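Local atomic coordinates of protease (Helicobacter pylori, PDB entry 5EUF), a protein that probably acts as a zinc-dependent M16-family protease that cleaves the cytoplasmic domain of human junctional adhesion molecule A, weakening the gastric epithelial barrier. Residues His8-Leu13 / Gln18-Pro23; Phe151-Val156 / Thr413-Lys418; Leu195-Val200 / Ser366-Leu371. One frame throughout, in Å; residues are numbered along the deposited sequence.

Contact 1 (His8-Leu13 / Gln18-Pro23); sequences HESVTL and QVVSVP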
# COMPACT_ATOMS: atom_id res chain seq x y z
N HIS B 8 -12.85 -22.60 -32.12
CA HIS B 8 -11.46 -22.18 -32.15
C HIS B 8 -10.51 -23.38 -32.12
O HIS B 8 -10.93 -24.51 -31.83
CB HIS B 8 -11.15 -21.27 -30.96
CG HIS B 8 -11.11 -21.98 -29.65
ND1 HIS B 8 -12.25 -22.37 -28.98
CD2 HIS B 8 -10.07 -22.39 -28.88
CE1 HIS B 8 -11.92 -22.98 -27.85
NE2 HIS B 8 -10.60 -23.00 -27.77
N GLU B 9 -9.24 -23.13 -32.42
CA GLU B 9 -8.22 -24.16 -32.30
C GLU B 9 -7.01 -23.62 -31.53
O GLU B 9 -6.49 -22.55 -31.85
CB GLU B 9 -7.79 -24.67 -33.67
CG GLU B 9 -8.89 -25.41 -34.43
CD GLU B 9 -8.34 -26.36 -35.47
OE1 GLU B 9 -9.07 -26.68 -36.43
OE2 GLU B 9 -7.17 -26.80 -35.33
N SER B 10 -6.58 -24.36 -30.52
CA SER B 10 -5.45 -23.94 -29.69
C SER B 10 -4.24 -24.84 -29.88
O SER B 10 -4.36 -26.05 -30.04
CB SER B 10 -5.85 -23.92 -28.21
OG SER B 10 -4.76 -23.55 -27.39
N VAL B 11 -3.06 -24.22 -29.86
CA VAL B 11 -1.80 -24.93 -29.96
C VAL B 11 -0.76 -24.29 -29.05
O VAL B 11 -0.57 -23.07 -29.08
CB VAL B 11 -1.26 -24.96 -31.42
CG1 VAL B 11 0.21 -25.32 -31.45
CG2 VAL B 11 -2.07 -25.93 -32.27
N THR B 12 -0.11 -25.10 -28.22
CA THR B 12 0.97 -24.61 -27.37
C THR B 12 2.32 -24.96 -27.99
O THR B 12 2.55 -26.10 -28.39
CB THR B 12 0.89 -25.19 -25.96
OG1 THR B 12 -0.35 -24.81 -25.35
CG2 THR B 12 2.04 -24.68 -25.10
N LEU B 13 3.19 -23.96 -28.08
CA LEU B 13 4.50 -24.14 -28.70
C LEU B 13 5.51 -24.71 -27.71
O LEU B 13 5.21 -24.86 -26.52
CB LEU B 13 5.00 -22.81 -29.27
CG LEU B 13 4.66 -22.50 -30.73
CD1 LEU B 13 3.26 -22.96 -31.11
CD2 LEU B 13 4.82 -21.00 -31.00
N GLN B 18 1.14 -19.89 -26.13
CA GLN B 18 -0.14 -20.39 -26.58
C GLN B 18 -0.60 -19.65 -27.84
O GLN B 18 -0.51 -18.42 -27.91
CB GLN B 18 -1.19 -20.26 -25.48
CG GLN B 18 -2.56 -20.82 -25.85
CD GLN B 18 -3.53 -20.81 -24.69
OE1 GLN B 18 -3.26 -20.21 -23.64
NE2 GLN B 18 -4.66 -21.48 -24.86
N VAL B 19 -1.07 -20.40 -28.83
CA VAL B 19 -1.55 -19.80 -30.06
C VAL B 19 -3.02 -20.15 -30.28
O VAL B 19 -3.38 -21.32 -30.38
CB VAL B 19 -0.73 -20.28 -31.28
CG1 VAL B 19 -1.00 -19.37 -32.48
CG2 VAL B 19 0.75 -20.29 -30.95
N VAL B 20 -3.86 -19.13 -30.35
CA VAL B 20 -5.30 -19.34 -30.52
C VAL B 20 -5.81 -18.72 -31.81
O VAL B 20 -5.68 -17.51 -32.03
CB VAL B 20 -6.09 -18.75 -29.34
CG1 VAL B 20 -7.58 -19.01 -29.52
CG2 VAL B 20 -5.60 -19.34 -28.02
N SER B 21 -6.39 -19.56 -32.66
CA SER B 21 -6.96 -19.12 -33.93
C SER B 21 -8.49 -19.17 -33.87
O SER B 21 -9.07 -20.21 -33.56
CB SER B 21 -6.44 -19.99 -35.07
OG SER B 21 -7.15 -19.74 -36.28
N VAL B 22 -9.13 -18.05 -34.17
CA VAL B 22 -10.59 -17.99 -34.17
C VAL B 22 -11.10 -17.55 -35.55
O VAL B 22 -11.34 -16.37 -35.78
CB VAL B 22 -11.13 -17.02 -33.10
CG1 VAL B 22 -12.63 -17.22 -32.91
CG2 VAL B 22 -10.40 -17.23 -31.78
N PRO B 23 -11.25 -18.52 -36.47
CA PRO B 23 -11.68 -18.22 -37.84
C PRO B 23 -13.08 -17.64 -37.91
O PRO B 23 -13.94 -17.97 -37.09
CB PRO B 23 -11.64 -19.59 -38.53
CG PRO B 23 -10.72 -20.41 -37.69
CD PRO B 23 -10.93 -19.94 -36.29
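With chi1 of -177° and an extended chain beyond CG, Q18 carries its amide along the strand face that also bears S10, whose OG likewise lies trans to its own backbone N. NE2 of Q18 donates to OG of S10 over 3.3 Å. The hydroxyl oxygen sits close to the amide plane, and the N-H points at it at 160°, so the bond is long but well directed. It runs diagonally, because S10 is paired with V20 and Q18 with T12.

The backbone evidence for the pairing is four bonds in two rings. E9 N reaches S21 O at 3.1 Å, and S21 N returns to E9 O. In the second ring V11 N meets V19 O, and V19 N closes on V11 O at 2.7 Å. Between the rings, CA of S10 lies 3.4 Å from V19 O in a CA-H...O contact.

On the face shared by E9, V11, V19 and S21, the apolar contact is at the hairpin end: CD1 of L13 approaches CG2 of V19 at 3.7 Å, the two side chains crossing at a slant. Near the start of the first strand, the H8 ring comes obliquely past V20, CD2 to CG1 being 4.2 Å. Helix 202-213 packs on the face of E9, V11, V19 and S21, where F206 touches E9 and V11, and S202 bonds to the S21 hydroxyl.

Alternating hydrogen-bonded and non-hydrogen-bonded pairs, with axes at 164°, show antiparallel pairing, and the four residues linking the strands make it a beta hairpin, here the N-terminal edge of the six-stranded mixed sheet of an M16 peptidase.

Contact 2 (Phe151-Val156 / Thr413-Lys418); sequences FNTAYV and TTVFLK
The last turn of helix 142-154 packs here against strand 412-418 of the five-stranded sheet, a helix-on-sheet contact between the N-terminal and C-terminal parts of an M16 peptidase chain. T413 is inserted against A154 with both its branches. Its OG1 stands 3.4 Å from CA of A154 and equally near the methyl CB, while CG2 lies 3.5 Å from A154 N. No hydrogen bond crosses between the segments, and the T413 hydroxyl is satisfied elsewhere in the structure.

The first torsion of T413, -57°, sets OG1 beside its own backbone N and CG2 trans to that N, which presents both branches to the helix. T153 meets the same strand from its neighbouring position: its CG2 and the T413 CG2 approach to 3.7 Å, the side chains passing at a slant. Its OG1 turns back to the carbonyl O of R149 one helical turn earlier, a bond that satisfies the hydroxyl within the helix.

F150 and L146, about one and two turns before A154, extend the apolar surface along V415. The helix end is also held from the sheet side, since K257 donates through NZ to A154 O and makes a cation-pi contact with Y155. Farther along the strand from T413, CG2 of V415 comes to 3.9 Å from the T153 OG1.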
# COMPACT_ATOMS: atom_id res chain seq x y z
N PHE B 151 -9.32 3.11 -5.36
CA PHE B 151 -8.63 1.84 -5.20
C PHE B 151 -7.62 1.89 -4.05
O PHE B 151 -7.33 0.86 -3.43
CB PHE B 151 -7.94 1.43 -6.51
CG PHE B 151 -8.88 0.84 -7.52
CD1 PHE B 151 -9.24 -0.49 -7.45
CD2 PHE B 151 -9.42 1.62 -8.53
CE1 PHE B 151 -10.11 -1.04 -8.38
CE2 PHE B 151 -10.29 1.08 -9.46
CZ PHE B 151 -10.64 -0.25 -9.39
N ASN B 152 -7.10 3.08 -3.76
CA ASN B 152 -6.27 3.27 -2.57
C ASN B 152 -7.05 2.95 -1.30
O ASN B 152 -6.49 2.44 -0.33
CB ASN B 152 -5.75 4.71 -2.50
CG ASN B 152 -4.78 5.04 -3.61
OD1 ASN B 152 -4.59 6.21 -3.95
ND2 ASN B 152 -4.16 4.01 -4.18
N THR B 153 -8.34 3.26 -1.32
CA THR B 153 -9.19 3.09 -0.15
C THR B 153 -9.77 1.68 -0.06
O THR B 153 -9.72 1.05 1.00
CB THR B 153 -10.36 4.11 -0.15
OG1 THR B 153 -9.85 5.42 -0.43
CG2 THR B 153 -11.08 4.12 1.19
N ALA B 154 -10.30 1.20 -1.18
CA ALA B 154 -10.98 -0.09 -1.22
C ALA B 154 -10.03 -1.25 -0.95
O ALA B 154 -10.40 -2.23 -0.30
CB ALA B 154 -11.66 -0.28 -2.57
N TYR B 155 -8.81 -1.14 -1.46
CA TYR B 155 -7.79 -2.16 -1.25
C TYR B 155 -6.64 -1.60 -0.42
O TYR B 155 -6.23 -0.45 -0.59
CB TYR B 155 -7.25 -2.69 -2.58
CG TYR B 155 -8.27 -3.42 -3.44
CD1 TYR B 155 -8.50 -4.78 -3.28
CD2 TYR B 155 -8.98 -2.74 -4.42
CE1 TYR B 155 -9.42 -5.45 -4.07
CE2 TYR B 155 -9.91 -3.40 -5.22
CZ TYR B 155 -10.12 -4.76 -5.04
OH TYR B 155 -11.03 -5.42 -5.82
N VAL B 156 -6.10 -2.43 0.47
CA VAL B 156 -5.07 -1.98 1.40
C VAL B 156 -3.76 -2.73 1.16
O VAL B 156 -2.67 -2.17 1.30
CB VAL B 156 -5.52 -2.19 2.86
CG1 VAL B 156 -4.43 -1.77 3.83
CG2 VAL B 156 -6.80 -1.41 3.13
N THR B 413 -17.02 0.87 -0.25
CA THR B 413 -15.96 1.86 -0.25
C THR B 413 -16.49 3.11 -0.92
O THR B 413 -17.03 3.05 -2.02
CB THR B 413 -14.71 1.36 -0.99
OG1 THR B 413 -14.25 0.14 -0.38
CG2 THR B 413 -13.60 2.40 -0.94
N THR B 414 -16.35 4.25 -0.26
CA THR B 414 -16.92 5.49 -0.75
C THR B 414 -15.89 6.62 -0.79
O THR B 414 -15.24 6.92 0.21
CB THR B 414 -18.11 5.94 0.12
OG1 THR B 414 -19.10 4.90 0.15
CG2 THR B 414 -18.72 7.21 -0.43
N VAL B 415 -15.73 7.24 -1.96
CA VAL B 415 -14.80 8.34 -2.10
C VAL B 415 -15.49 9.58 -2.66
O VAL B 415 -16.10 9.53 -3.72
CB VAL B 415 -13.62 7.97 -3.02
CG1 VAL B 415 -12.70 9.16 -3.22
CG2 VAL B 415 -12.85 6.79 -2.43
N PHE B 416 -15.38 10.69 -1.93
CA PHE B 416 -15.99 11.95 -2.34
C PHE B 416 -14.97 12.87 -3.01
O PHE B 416 -13.83 12.97 -2.56
CB PHE B 416 -16.62 12.67 -1.14
CG PHE B 416 -17.73 11.90 -0.49
CD1 PHE B 416 -18.75 11.35 -1.25
CD2 PHE B 416 -17.76 11.73 0.89
CE1 PHE B 416 -19.78 10.65 -0.65
CE2 PHE B 416 -18.79 11.03 1.49
CZ PHE B 416 -19.80 10.49 0.73
N LEU B 417 -15.39 13.56 -4.07
CA LEU B 417 -14.53 14.52 -4.74
C LEU B 417 -15.08 15.93 -4.59
O LEU B 417 -16.15 16.25 -5.11
CB LEU B 417 -14.37 14.16 -6.21
CG LEU B 417 -13.23 14.88 -6.93
CD1 LEU B 417 -11.92 14.66 -6.20
CD2 LEU B 417 -13.12 14.40 -8.37
N LYS B 418 -14.34 16.78 -3.88
CA LYS B 418 -14.76 18.13 -3.57
C LYS B 418 -13.64 19.13 -3.88
O LYS B 418 -12.51 18.71 -4.12
CB LYS B 418 -15.17 18.22 -2.10
CG LYS B 418 -16.33 17.33 -1.71
CD LYS B 418 -16.64 17.47 -0.23
CE LYS B 418 -17.89 16.69 0.13
NZ LYS B 418 -18.26 16.88 1.56

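Contact 3 (Leu195-Val200 / Ser366-Leu371); sequences LVVGDV and SDVAGL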
# COMPACT_ATOMS: atom_id res chain seq x y z
N LEU B 195 -3.09 -14.44 -30.31
CA LEU B 195 -4.47 -14.68 -30.70
C LEU B 195 -4.77 -14.06 -32.06
O LEU B 195 -4.50 -12.88 -32.27
CB LEU B 195 -5.42 -14.11 -29.64
CG LEU B 195 -6.91 -14.05 -29.94
CD1 LEU B 195 -7.52 -15.44 -29.99
CD2 LEU B 195 -7.63 -13.19 -28.90
N VAL B 196 -5.31 -14.85 -32.97
CA VAL B 196 -5.67 -14.36 -34.30
C VAL B 196 -7.14 -14.63 -34.60
O VAL B 196 -7.59 -15.77 -34.62
CB VAL B 196 -4.79 -15.00 -35.39
CG1 VAL B 196 -5.24 -14.53 -36.77
CG2 VAL B 196 -3.32 -14.68 -35.17
N VAL B 197 -7.89 -13.55 -34.84
CA VAL B 197 -9.32 -13.64 -35.09
C VAL B 197 -9.68 -12.97 -36.41
O VAL B 197 -9.18 -11.88 -36.72
CB VAL B 197 -10.13 -12.99 -33.94
CG1 VAL B 197 -11.63 -13.11 -34.20
CG2 VAL B 197 -9.77 -13.61 -32.60
N GLY B 198 -10.54 -13.61 -37.20
CA GLY B 198 -11.00 -13.04 -38.45
C GLY B 198 -11.13 -14.05 -39.57
O GLY B 198 -11.40 -15.22 -39.33
N ASP B 199 -10.92 -13.58 -40.80
CA ASP B 199 -11.01 -14.45 -41.97
C ASP B 199 -9.62 -14.97 -42.34
O ASP B 199 -8.93 -14.39 -43.17
CB ASP B 199 -11.63 -13.69 -43.15
CG ASP B 199 -11.84 -14.58 -44.37
OD1 ASP B 199 -12.24 -15.75 -44.19
OD2 ASP B 199 -11.62 -14.09 -45.50
N VAL B 200 -9.23 -16.08 -41.72
CA VAL B 200 -7.92 -16.67 -41.96
C VAL B 200 -7.90 -18.15 -41.53
O VAL B 200 -8.56 -18.53 -40.57
CB VAL B 200 -6.80 -15.89 -41.21
CG1 VAL B 200 -7.01 -15.94 -39.70
CG2 VAL B 200 -5.42 -16.42 -41.59
N SER B 366 -12.76 -7.63 -34.09
CA SER B 366 -12.26 -6.83 -32.98
C SER B 366 -13.02 -7.14 -31.69
O SER B 366 -12.44 -7.21 -30.61
CB SER B 366 -12.38 -5.33 -33.29
OG SER B 366 -11.73 -5.01 -34.50
N ASP B 367 -14.34 -7.32 -31.83
CA ASP B 367 -15.19 -7.61 -30.68
C ASP B 367 -14.94 -9.02 -30.16
O ASP B 367 -14.83 -9.24 -28.95
CB ASP B 367 -16.66 -7.43 -31.05
CG ASP B 367 -17.02 -5.98 -31.34
OD1 ASP B 367 -16.42 -5.08 -30.72
OD2 ASP B 367 -17.90 -5.75 -32.19
N VAL B 368 -14.84 -9.97 -31.08
CA VAL B 368 -14.61 -11.37 -30.73
C VAL B 368 -13.26 -11.55 -30.04
O VAL B 368 -13.14 -12.28 -29.05
CB VAL B 368 -14.67 -12.28 -31.97
CG1 VAL B 368 -14.36 -13.72 -31.59
CG2 VAL B 368 -16.04 -12.20 -32.61
N ALA B 369 -12.25 -10.86 -30.55
CA ALA B 369 -10.91 -10.90 -29.96
C ALA B 369 -10.95 -10.41 -28.52
O ALA B 369 -10.41 -11.05 -27.62
CB ALA B 369 -9.94 -10.08 -30.79
N GLY B 370 -11.59 -9.26 -28.31
CA GLY B 370 -11.71 -8.68 -26.99
C GLY B 370 -12.37 -9.61 -25.98
O GLY B 370 -12.02 -9.61 -24.81
N LEU B 371 -13.34 -10.40 -26.45
CA LEU B 371 -14.00 -11.37 -25.59
C LEU B 371 -13.04 -12.49 -25.20
O LEU B 371 -12.85 -12.77 -24.02
CB LEU B 371 -15.23 -11.96 -26.28
CG LEU B 371 -16.39 -11.00 -26.55
CD1 LEU B 371 -17.54 -11.72 -27.23
CD2 LEU B 371 -16.85 -10.34 -25.26
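V197 leaves strand 192-198 toward helix 365-376, and its CB divides into two methyls that meet successive helix residues. CG1, trans to the backbone N at a chi1 of -179°, runs to V368: it lies 3.8 Å from CG1 and 3.9 Å from CB of that residue, the two valines crossing at an angle. CG2, beside the backbone N, instead faces A369, with both CA and CB of the alanine 4.0 Å away. The methyl is therefore set against the helix backbone as well as the short side chain; the V197 and A369 CA atoms are 6.0 Å apart.

The arrangement is a helix laid over one face of a mixed beta sheet, as in the alpha+beta domains of M16 peptidases. The axes of strand 195-198 and helix 366-371 approach to 7.8 Å and run at 147°, nearer antiparallel than parallel. Strand 18-23 flanks strand 192-198, and its V22 side chain touches both V197 and V368, while E32 and D34 of strand 30-37 touch A369 from the other neighbouring strand.

Two residues earlier on the same face, L195 extends a longer chain toward the helix, its CG trans to the backbone N. CD2 comes within 3.7 Å of the carbonyl O of A369 and 4.3 Å of its CB. F372 and L376, farther along the helix, also touch L195. V196, between the two, points its side chain to the opposite face, where it meets L102 of helix 102-113.

Contacts 1 and 3 belong to one sheet: strands 18-23 and 192-198 are neighbours in it, the centres of contacts 1 and 3 are about 11 Å apart, and V22 N lies 2.8 Å from V196 O in a probable hydrogen bond. Contact 2 lies on the opposite side of the chain's centre, in the other sheet, its centre about 40 Å from that of contact 1 and 36 Å from that of contact 3. Contact 1 is local and closes first. Contact 2 joins segments whose nearest ends are 257 positions apart, and contact 3 is nested inside the loop it closes. Helix 365-376, late in the chain, thus lies on the first sheet, while the earlier helix 142-154 lies against strand 412-418 of the second.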